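Long-range contacts in extracellular solute-binding protein, family 1 (Bifidobacterium longum subsp. infantis, PDB 6FTH), which probably captures human milk oligosaccharides outside the cell and delivers them to an ABC transporter for uptake, as the extracellular solute-binding component: residues Lys82-Val86 with Ser342-Ala348; Phe119-Lys123 with Met137-Ser143; Leu215-Ser219 with Thr327-Gly331; Val453-Asp459 with Ile509-Tyr514. All coordinates share one frame. Numbering follows the deposited sequence.

Overall arrangement
Interactions 2 and 3 are buried, every touching residue in them being interior, whereas interactions 1 and 4 are only partly buried, interaction 1 holding two bridging waters and interaction 4 a salt bridge. Interactions 1 and 2 belong to the same lobe: their centres lie 19 Å apart and they meet where Ser342 OG probably bonds to Tyr138 O, at 2.7 Å. Interaction 3 sits on the opposite side of the chain's centre from interaction 1, with centres 42 Å apart. The chemistry follows the setting: strand-edge backbone bonding and waters in 1, aromatic packing without a hydrogen bond in 2, amide-centred loop packing in 3, and a salt bridge beside two tryptophans in the C-terminal helices of 4.

Interaction 1: Lys82-Val86 with Ser342-Ala348; sequences KIADV and SLSSHAA
This is an edge-of-sheet contact between the loop leading from helix 67-80 into strand 86-88 and strand 339-343 with the turn that follows. Val86 and Leu343 form an antiparallel non-hydrogen-bonded pair, CA to CA 4.7 Å, and both side chains lie on the sheet face covered by helix 350-360; Val86 CG2 and Leu343 CD1 are 4.2 Å apart. Just beyond the pair, Ser344 N donates to Asp85 O at 2.8 Å, nearly straight at 166°. The pair's own CA atoms each make a CA-H...O contact: Leu343 CA to Asp85 O at 3.2 Å and Val86 CA to Ser342 O at 3.4 Å. Strand 339-343 thus runs antiparallel at the margin of a mixed sheet whose other strands, 59-66, 29-36 and 86-88, are parallel, an arrangement in keeping with the alpha/beta lobe of a periplasmic-type binding protein. After the strand the chain makes a type I beta turn, Ser344 to Ala347, with Ala347 N bonded to Ser344 O at 3.1 Å; Ser344, chi1 t, adds an ST turn, its OG accepting from His346 N at 3.0 Å. Ile83 CD1 packs 3.5 Å from Ser344 CB. Asp85 (chi1 m) brings OD1 to 3.7 Å from Ala347 CB. One water links Ala84 O (2.8 Å) to Ser342 O (3.0 Å); another donates to Asp85 OD1 (2.7 Å) and accepts from Ala348 N (2.6 Å).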
# COMPACT_ATOMS: atom_id res chain seq x y z
N LYS A 82 -22.22 8.03 -16.48
CA LYS A 82 -23.20 8.30 -15.41
C LYS A 82 -22.45 8.49 -14.10
O LYS A 82 -22.36 7.60 -13.25
CB LYS A 82 -24.25 7.20 -15.32
CG LYS A 82 -23.75 5.79 -15.02
CD LYS A 82 -24.95 4.87 -14.70
CE LYS A 82 -24.53 3.42 -14.45
NZ LYS A 82 -24.02 2.74 -15.67
N ILE A 83 -21.91 9.68 -13.91
CA ILE A 83 -21.08 9.96 -12.74
C ILE A 83 -21.79 10.97 -11.84
O ILE A 83 -22.48 11.88 -12.31
CB ILE A 83 -19.66 10.40 -13.12
CG1 ILE A 83 -19.65 11.77 -13.78
CG2 ILE A 83 -19.00 9.36 -14.06
CD1 ILE A 83 -18.25 12.34 -13.89
N ALA A 84 -21.62 10.78 -10.54
CA ALA A 84 -22.14 11.72 -9.57
C ALA A 84 -21.39 13.04 -9.67
O ALA A 84 -20.29 13.12 -10.23
CB ALA A 84 -21.97 11.17 -8.16
N ASP A 85 -22.01 14.10 -9.14
CA ASP A 85 -21.34 15.40 -9.14
C ASP A 85 -19.96 15.29 -8.50
O ASP A 85 -18.96 15.80 -9.04
CB ASP A 85 -22.17 16.43 -8.37
CG ASP A 85 -23.53 16.69 -9.00
OD1 ASP A 85 -23.70 16.45 -10.23
OD2 ASP A 85 -24.42 17.14 -8.25
N VAL A 86 -19.90 14.64 -7.35
CA VAL A 86 -18.66 14.41 -6.61
C VAL A 86 -18.56 12.92 -6.33
O VAL A 86 -19.55 12.29 -5.95
CB VAL A 86 -18.68 15.17 -5.28
CG1 VAL A 86 -17.51 14.75 -4.41
CG2 VAL A 86 -18.67 16.68 -5.52
N SER A 342 -13.19 13.55 -7.08
CA SER A 342 -13.30 13.99 -8.46
C SER A 342 -14.66 14.63 -8.68
O SER A 342 -15.65 14.20 -8.08
CB SER A 342 -13.12 12.82 -9.45
OG SER A 342 -11.80 12.30 -9.45
N LEU A 343 -14.68 15.68 -9.49
CA LEU A 343 -15.87 16.49 -9.75
C LEU A 343 -16.29 16.28 -11.20
O LEU A 343 -15.47 16.40 -12.11
CB LEU A 343 -15.53 17.97 -9.55
CG LEU A 343 -16.59 19.05 -9.83
CD1 LEU A 343 -17.85 18.82 -9.02
CD2 LEU A 343 -16.02 20.43 -9.56
N SER A 344 -17.56 15.99 -11.41
CA SER A 344 -18.07 15.85 -12.77
C SER A 344 -17.97 17.18 -13.50
O SER A 344 -18.32 18.23 -12.97
CB SER A 344 -19.54 15.42 -12.75
OG SER A 344 -20.10 15.55 -14.04
N SER A 345 -17.51 17.12 -14.76
CA SER A 345 -17.45 18.32 -15.57
C SER A 345 -18.84 18.87 -15.85
O SER A 345 -18.96 20.03 -16.26
CB SER A 345 -16.77 18.01 -16.90
OG SER A 345 -17.51 17.02 -17.58
N HIS A 346 -19.88 18.08 -15.63
CA HIS A 346 -21.25 18.52 -15.87
C HIS A 346 -22.04 18.67 -14.58
O HIS A 346 -23.27 18.79 -14.63
CB HIS A 346 -21.90 17.58 -16.88
CG HIS A 346 -21.08 17.40 -18.12
ND1 HIS A 346 -20.63 16.17 -18.55
CD2 HIS A 346 -20.56 18.31 -18.97
CE1 HIS A 346 -19.90 16.33 -19.64
NE2 HIS A 346 -19.84 17.62 -19.92
N ALA A 347 -21.37 18.71 -13.44
CA ALA A 347 -22.07 18.96 -12.18
C ALA A 347 -22.75 20.33 -12.23
O ALA A 347 -22.17 21.32 -12.67
CB ALA A 347 -21.09 18.93 -11.02
N ALA A 348 -23.99 20.36 -11.76
CA ALA A 348 -24.78 21.59 -11.83
C ALA A 348 -24.21 22.69 -10.95
O ALA A 348 -24.12 23.85 -11.38
CB ALA A 348 -26.22 21.28 -11.41
O HOH W 1 -17.62 12.62 -9.72
O HOH W 2 -25.42 18.28 -11.14

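Interaction 2: Phe119-Lys123 with Met137-Ser143; sequences FFKEK and MYALPSS
The last turn of helix 114-122 lays two phenylalanines against segment 137-143, which runs into strand 140-143. Helical bonding still reaches Lys123, whose N donates to Phe119 O at 2.8 Å, but Lys123 itself leaves helical phi/psi. The closest CA pair, Phe119 and Ser143, is 8.7 Å apart, so side chains bridge the gap.

Phe119 (chi1 t) points at the strand: its CE2 lies 3.8 Å from Pro141 CG, and 3.4 Å from Pro141 O, which sits at the ring edge. Phe120 (chi1 m) leaves sideways and swings its ring end in, placing CE1 3.9 Å from Pro141 CD and CZ 4.4 Å from Leu140 CD2. Met137 (chi1 and chi2 t, chi3 p) makes an oblique Met-aromatic contact, SD to Phe120 CE2 being 3.7 Å.

Near the polar end, Phe119 CE1 meets Ser143 CB at 3.7 Å, and Lys123 CE lies 3.7 Å from Ser143 OG. Glu335 unites these two, salt-bridged to Lys123 NZ and hydrogen-bonded to Ser143 OG; Asp415 gives Lys123 a second charged partner.

No hydrogen bond crosses between the segments, so the buried helix-to-strand fit rests on shape and van der Waals contact, with the lysine charge neutralised by neighbouring acids.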
# COMPACT_ATOMS: atom_id res chain seq x y z
N PHE A 119 -2.68 21.91 1.85
CA PHE A 119 -2.23 20.52 1.76
C PHE A 119 -1.05 20.41 0.79
O PHE A 119 0.00 19.88 1.14
CB PHE A 119 -3.44 19.68 1.32
CG PHE A 119 -3.19 18.19 1.10
CD1 PHE A 119 -2.09 17.51 1.61
CD2 PHE A 119 -4.10 17.47 0.33
CE1 PHE A 119 -1.92 16.15 1.37
CE2 PHE A 119 -3.94 16.11 0.11
CZ PHE A 119 -2.85 15.46 0.62
N PHE A 120 -1.21 20.97 -0.41
CA PHE A 120 -0.18 20.86 -1.43
C PHE A 120 1.06 21.66 -1.09
O PHE A 120 2.16 21.26 -1.49
CB PHE A 120 -0.75 21.31 -2.78
CG PHE A 120 -1.80 20.39 -3.36
CD1 PHE A 120 -2.06 19.12 -2.81
CD2 PHE A 120 -2.51 20.78 -4.48
CE1 PHE A 120 -3.01 18.29 -3.39
CE2 PHE A 120 -3.45 19.95 -5.05
CZ PHE A 120 -3.71 18.71 -4.50
N LYS A 121 0.92 22.78 -0.38
CA LYS A 121 2.08 23.53 0.08
C LYS A 121 2.91 22.71 1.05
O LYS A 121 4.14 22.65 0.94
CB LYS A 121 1.65 24.83 0.77
CG LYS A 121 2.85 25.67 1.31
CD LYS A 121 2.40 26.96 1.98
CE LYS A 121 3.58 27.91 2.29
NZ LYS A 121 4.64 27.25 3.10
N GLU A 122 2.25 22.10 2.04
CA GLU A 122 2.95 21.33 3.06
C GLU A 122 3.41 19.97 2.56
O GLU A 122 4.42 19.45 3.04
CB GLU A 122 2.04 21.17 4.29
CG GLU A 122 1.62 22.51 4.93
CD GLU A 122 1.00 22.41 6.34
OE1 GLU A 122 1.26 21.42 7.06
OE2 GLU A 122 0.25 23.33 6.72
N LYS A 123 2.69 19.38 1.60
CA LYS A 123 2.99 18.05 1.07
C LYS A 123 3.00 18.08 -0.46
O LYS A 123 2.11 17.51 -1.11
CB LYS A 123 1.98 17.04 1.61
CG LYS A 123 2.03 16.96 3.14
CD LYS A 123 1.06 15.97 3.74
CE LYS A 123 1.24 15.89 5.26
NZ LYS A 123 2.50 15.20 5.62
N MET A 137 -5.21 18.02 -13.22
CA MET A 137 -5.45 17.23 -12.02
C MET A 137 -6.95 16.96 -11.95
O MET A 137 -7.74 17.88 -11.69
CB MET A 137 -4.98 17.95 -10.77
CG MET A 137 -5.29 17.21 -9.49
SD MET A 137 -4.67 18.10 -8.04
CE MET A 137 -5.71 19.58 -8.06
N TYR A 138 -7.33 15.71 -12.12
CA TYR A 138 -8.74 15.32 -12.11
C TYR A 138 -9.15 14.60 -10.83
O TYR A 138 -10.33 14.24 -10.68
CB TYR A 138 -9.06 14.43 -13.31
CG TYR A 138 -8.74 15.11 -14.61
CD1 TYR A 138 -9.56 16.12 -15.10
CD2 TYR A 138 -7.61 14.76 -15.35
CE1 TYR A 138 -9.27 16.77 -16.28
CE2 TYR A 138 -7.32 15.40 -16.54
CZ TYR A 138 -8.15 16.41 -17.00
OH TYR A 138 -7.87 17.06 -18.18
N ALA A 139 -8.21 14.38 -9.92
CA ALA A 139 -8.48 13.71 -8.66
C ALA A 139 -7.67 14.40 -7.59
O ALA A 139 -6.56 14.88 -7.85
CB ALA A 139 -8.06 12.24 -8.71
N LEU A 140 -8.24 14.49 -6.39
CA LEU A 140 -7.45 14.93 -5.26
C LEU A 140 -6.92 13.73 -4.49
O LEU A 140 -7.61 12.71 -4.37
CB LEU A 140 -8.27 15.77 -4.28
CG LEU A 140 -8.95 17.02 -4.83
CD1 LEU A 140 -9.67 17.80 -3.74
CD2 LEU A 140 -7.92 17.93 -5.50
N PRO A 141 -5.71 13.82 -3.96
CA PRO A 141 -5.21 12.77 -3.08
C PRO A 141 -5.66 12.99 -1.64
O PRO A 141 -6.25 14.01 -1.30
CB PRO A 141 -3.69 12.96 -3.18
CG PRO A 141 -3.55 14.45 -3.33
CD PRO A 141 -4.74 14.92 -4.11
N SER A 142 -5.35 12.00 -0.79
CA SER A 142 -5.48 12.15 0.66
C SER A 142 -4.13 11.88 1.32
O SER A 142 -3.25 11.26 0.72
CB SER A 142 -6.49 11.14 1.22
OG SER A 142 -6.10 9.80 0.88
N SER A 143 -4.00 12.32 2.58
CA SER A 143 -2.87 11.97 3.43
C SER A 143 -3.37 11.63 4.82
O SER A 143 -4.00 12.47 5.47
CB SER A 143 -1.87 13.13 3.54
OG SER A 143 -1.05 12.98 4.69

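Interaction 3: Leu215-Ser219 with Thr327-Gly331; sequences LLLNS and TVWDG
Asn218 is the centrepiece of this buried loop-to-loop contact, its side chain directed at segment 327-331. With chi1 m and chi2 -69°, it folds back so that ND2 donates to Leu215 O, three residues earlier in the same segment, at 2.9 Å, while OD1 reaches 3.2 Å from Trp329 C and 3.6 Å from Val328 CG2. Residues 215-216 are 3-10 and 217-219 keep helical phi/psi; the facing segment is irregular and largely extended. Asn218 and Val328 are nearest in register, CA to CA 5.1 Å, and Val328 N donates to Asn218 O at 3.3 Å. The contact thus joins a short helical turn to the loop preceding strand 336-337. Trp329, chi1 t, starts away from the turn, but chi2 -113° brings its indole back: CH2 lies 3.9 Å from Leu215 CB; its NE1 is hydrogen-bonded to Gln153 O. Leu215, chi1 m and chi2 t, sets CD2 3.8 Å from Asp330 OD2. Thr224 OG1 is hydrogen-bonded to both Asn218 ND2 and Asp330 OD2.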
# COMPACT_ATOMS: atom_id res chain seq x y z
N LEU A 215 9.86 -9.42 -1.43
CA LEU A 215 10.55 -8.43 -0.62
C LEU A 215 12.01 -8.80 -0.38
O LEU A 215 12.81 -7.92 -0.04
CB LEU A 215 9.81 -8.24 0.69
CG LEU A 215 8.50 -7.47 0.61
CD1 LEU A 215 7.71 -7.68 1.88
CD2 LEU A 215 8.75 -5.97 0.37
N LEU A 216 12.40 -10.07 -0.57
CA LEU A 216 13.81 -10.44 -0.50
C LEU A 216 14.65 -9.83 -1.63
O LEU A 216 15.88 -9.88 -1.56
CB LEU A 216 14.01 -11.97 -0.44
CG LEU A 216 13.67 -12.61 0.90
CD1 LEU A 216 14.15 -14.06 0.88
CD2 LEU A 216 14.28 -11.90 2.08
N LEU A 217 14.02 -9.24 -2.65
CA LEU A 217 14.81 -8.49 -3.63
C LEU A 217 15.60 -7.38 -2.96
O LEU A 217 16.70 -7.04 -3.41
CB LEU A 217 13.91 -7.89 -4.71
CG LEU A 217 13.41 -8.86 -5.77
CD1 LEU A 217 12.21 -8.32 -6.52
CD2 LEU A 217 14.55 -9.20 -6.73
N ASN A 218 15.09 -6.83 -1.85
CA ASN A 218 15.83 -5.78 -1.16
C ASN A 218 17.17 -6.29 -0.63
O ASN A 218 18.14 -5.51 -0.54
CB ASN A 218 14.96 -5.23 -0.02
CG ASN A 218 13.76 -4.44 -0.54
OD1 ASN A 218 13.90 -3.34 -1.11
ND2 ASN A 218 12.57 -5.00 -0.35
N SER A 219 17.25 -7.58 -0.30
CA SER A 219 18.50 -8.21 0.12
C SER A 219 19.57 -8.08 -0.94
O SER A 219 20.76 -8.13 -0.61
CB SER A 219 18.31 -9.72 0.34
OG SER A 219 17.39 -9.97 1.36
N THR A 327 22.61 -3.03 0.98
CA THR A 327 21.34 -3.70 1.22
C THR A 327 20.29 -2.64 1.53
O THR A 327 20.55 -1.71 2.29
CB THR A 327 21.49 -4.65 2.41
OG1 THR A 327 22.59 -5.55 2.20
CG2 THR A 327 20.24 -5.50 2.61
N VAL A 328 19.12 -2.78 0.93
CA VAL A 328 18.09 -1.75 1.00
C VAL A 328 16.85 -2.34 1.65
O VAL A 328 16.85 -3.50 2.06
CB VAL A 328 17.78 -1.15 -0.39
CG1 VAL A 328 19.05 -0.46 -0.91
CG2 VAL A 328 17.26 -2.22 -1.39
N TRP A 329 15.79 -1.53 1.78
CA TRP A 329 14.48 -2.03 2.15
C TRP A 329 13.45 -1.27 1.31
O TRP A 329 13.76 -0.24 0.71
CB TRP A 329 14.22 -1.96 3.68
CG TRP A 329 12.91 -2.58 4.04
CD1 TRP A 329 11.81 -1.94 4.54
CD2 TRP A 329 12.55 -3.95 3.88
NE1 TRP A 329 10.78 -2.83 4.69
CE2 TRP A 329 11.21 -4.08 4.30
CE3 TRP A 329 13.22 -5.08 3.40
CZ2 TRP A 329 10.54 -5.28 4.26
CZ3 TRP A 329 12.54 -6.28 3.36
CH2 TRP A 329 11.23 -6.37 3.79
N ASP A 330 12.25 -1.83 1.25
CA ASP A 330 11.16 -1.28 0.44
C ASP A 330 11.00 0.21 0.67
O ASP A 330 10.97 0.68 1.81
CB ASP A 330 9.87 -2.04 0.81
CG ASP A 330 8.69 -1.65 -0.03
OD1 ASP A 330 8.05 -0.61 0.27
OD2 ASP A 330 8.39 -2.43 -0.99
N GLY A 331 10.85 0.95 -0.42
CA GLY A 331 10.82 2.39 -0.37
C GLY A 331 9.45 3.02 -0.41
O GLY A 331 9.34 4.23 -0.64

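Interaction 4: Val453-Asp459 with Ile509-Tyr514; sequences VNPDPTD and IWQKWY
Asp459 OD2 takes two bonds at once: a salt bridge from Lys512 NZ at 2.7 Å and a hydrogen bond from Trp513 NE1, also 2.7 Å, with OD2 at the indole edge, near the ring plane. Asp459 (chi1 m) points at helix 503-518 from the first turn of helix 457-484, which Asp456 N-caps, its OD1 accepting from Asp459 N at 2.9 Å. Lys512 reaches across with chi1 and chi2 t, chi3 p and chi4 t.

Next to this, the segment leading into the helix wraps round two tryptophans, both chi1 m. Pro455 lies between them in CH-pi contact: its CA sits squarely over the Trp513 five-membered ring, 3.6 Å from the centroid, and its CG over the Trp510 six-membered ring, 4.0 Å from that centroid. Val453 (chi1 t) places CG1 3.8 Å from Trp510 CZ3 and 3.7 Å from Trp513 CB, while Asp459 CB meets Ile509 CG2 at 3.8 Å. The closest CA pairs, Val453-Tyr514 and Pro455-Trp513, are both 5.9 Å.

Ile509 and Trp510 also pack on Leu463 of helix 457-484, and Trp510 and Tyr514 touch Val242, so helix 503-518 packs on both helix 457-484 with its lead-in segment and strand 241-244.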
# COMPACT_ATOMS: atom_id res chain seq x y z
N VAL A 453 4.91 8.96 -10.83
CA VAL A 453 5.22 8.79 -12.25
C VAL A 453 4.01 8.12 -12.90
O VAL A 453 3.76 6.94 -12.68
CB VAL A 453 6.48 7.94 -12.45
CG1 VAL A 453 6.77 7.73 -13.94
CG2 VAL A 453 7.68 8.62 -11.80
N ASN A 454 3.27 8.89 -13.70
CA ASN A 454 1.97 8.49 -14.24
C ASN A 454 2.05 8.45 -15.77
O ASN A 454 2.00 9.52 -16.40
CB ASN A 454 0.91 9.53 -13.83
CG ASN A 454 0.81 9.75 -12.30
OD1 ASN A 454 0.76 10.91 -11.81
ND2 ASN A 454 0.73 8.67 -11.56
N PRO A 455 2.16 7.28 -16.41
CA PRO A 455 2.14 7.23 -17.89
C PRO A 455 0.82 7.72 -18.44
O PRO A 455 -0.23 7.57 -17.81
CB PRO A 455 2.33 5.75 -18.20
CG PRO A 455 3.02 5.19 -16.99
CD PRO A 455 2.41 5.94 -15.85
N ASP A 456 0.87 8.30 -19.64
CA ASP A 456 -0.34 8.79 -20.28
C ASP A 456 -1.23 7.63 -20.70
O ASP A 456 -0.88 6.46 -20.56
CB ASP A 456 0.02 9.76 -21.41
CG ASP A 456 0.56 9.07 -22.66
OD1 ASP A 456 0.66 7.83 -22.74
OD2 ASP A 456 0.92 9.82 -23.59
N PRO A 457 -2.45 7.93 -21.18
CA PRO A 457 -3.40 6.85 -21.44
C PRO A 457 -2.93 5.86 -22.47
O PRO A 457 -3.10 4.65 -22.26
CB PRO A 457 -4.67 7.59 -21.89
CG PRO A 457 -4.53 8.95 -21.36
CD PRO A 457 -3.07 9.26 -21.36
N THR A 458 -2.29 6.32 -23.55
CA THR A 458 -1.83 5.40 -24.58
C THR A 458 -0.78 4.46 -24.02
O THR A 458 -0.82 3.24 -24.23
CB THR A 458 -1.26 6.19 -25.76
OG1 THR A 458 -2.30 6.96 -26.38
CG2 THR A 458 -0.67 5.25 -26.80
N ASP A 459 0.20 5.02 -23.30
CA ASP A 459 1.26 4.19 -22.77
C ASP A 459 0.75 3.31 -21.63
O ASP A 459 1.22 2.17 -21.49
CB ASP A 459 2.44 5.05 -22.31
CG ASP A 459 3.30 5.53 -23.46
OD1 ASP A 459 3.09 5.12 -24.62
OD2 ASP A 459 4.19 6.34 -23.16
N ILE A 509 9.06 2.47 -21.82
CA ILE A 509 7.95 3.35 -21.45
C ILE A 509 8.13 3.89 -20.04
O ILE A 509 8.00 5.10 -19.80
CB ILE A 509 6.61 2.60 -21.59
CG1 ILE A 509 6.29 2.43 -23.08
CG2 ILE A 509 5.50 3.34 -20.86
CD1 ILE A 509 5.08 1.50 -23.36
N TRP A 510 8.50 3.02 -19.08
CA TRP A 510 8.70 3.49 -17.72
C TRP A 510 9.89 4.43 -17.64
O TRP A 510 9.85 5.43 -16.92
CB TRP A 510 8.84 2.33 -16.74
CG TRP A 510 7.51 1.82 -16.28
CD1 TRP A 510 6.97 0.60 -16.54
CD2 TRP A 510 6.57 2.52 -15.45
NE1 TRP A 510 5.73 0.51 -15.93
CE2 TRP A 510 5.47 1.67 -15.27
CE3 TRP A 510 6.55 3.79 -14.86
CZ2 TRP A 510 4.35 2.04 -14.51
CZ3 TRP A 510 5.43 4.16 -14.11
CH2 TRP A 510 4.35 3.28 -13.95
N GLN A 511 10.97 4.13 -18.38
CA GLN A 511 12.10 5.06 -18.38
C GLN A 511 11.68 6.43 -18.87
O GLN A 511 12.10 7.46 -18.33
CB GLN A 511 13.24 4.54 -19.24
CG GLN A 511 14.45 5.46 -19.28
CD GLN A 511 15.34 5.34 -18.04
OE1 GLN A 511 15.97 4.30 -17.82
NE2 GLN A 511 15.42 6.42 -17.26
N LYS A 512 10.89 6.47 -19.94
CA LYS A 512 10.47 7.75 -20.51
C LYS A 512 9.69 8.57 -19.50
O LYS A 512 9.97 9.76 -19.30
CB LYS A 512 9.61 7.50 -21.75
CG LYS A 512 9.10 8.78 -22.39
CD LYS A 512 8.31 8.52 -23.64
CE LYS A 512 6.99 7.90 -23.32
NZ LYS A 512 6.11 7.71 -24.53
N TRP A 513 8.68 7.98 -18.87
CA TRP A 513 7.87 8.76 -17.93
C TRP A 513 8.64 9.08 -16.67
O TRP A 513 8.51 10.18 -16.11
CB TRP A 513 6.57 8.02 -17.62
CG TRP A 513 5.68 8.04 -18.82
CD1 TRP A 513 5.42 7.01 -19.67
CD2 TRP A 513 5.01 9.18 -19.36
NE1 TRP A 513 4.62 7.43 -20.71
CE2 TRP A 513 4.36 8.77 -20.54
CE3 TRP A 513 4.90 10.52 -18.96
CZ2 TRP A 513 3.58 9.64 -21.31
CZ3 TRP A 513 4.13 11.39 -19.73
CH2 TRP A 513 3.48 10.94 -20.90
N TYR A 514 9.48 8.15 -16.21
CA TYR A 514 10.37 8.47 -15.10
C TYR A 514 11.21 9.70 -15.41
O TYR A 514 11.35 10.60 -14.58
CB TYR A 514 11.23 7.25 -14.83
CG TYR A 514 12.34 7.46 -13.85
CD1 TYR A 514 12.13 7.31 -12.47
CD2 TYR A 514 13.60 7.77 -14.29
CE1 TYR A 514 13.17 7.48 -11.56
CE2 TYR A 514 14.65 7.93 -13.40
CZ TYR A 514 14.43 7.79 -12.03
OH TYR A 514 15.50 7.98 -11.16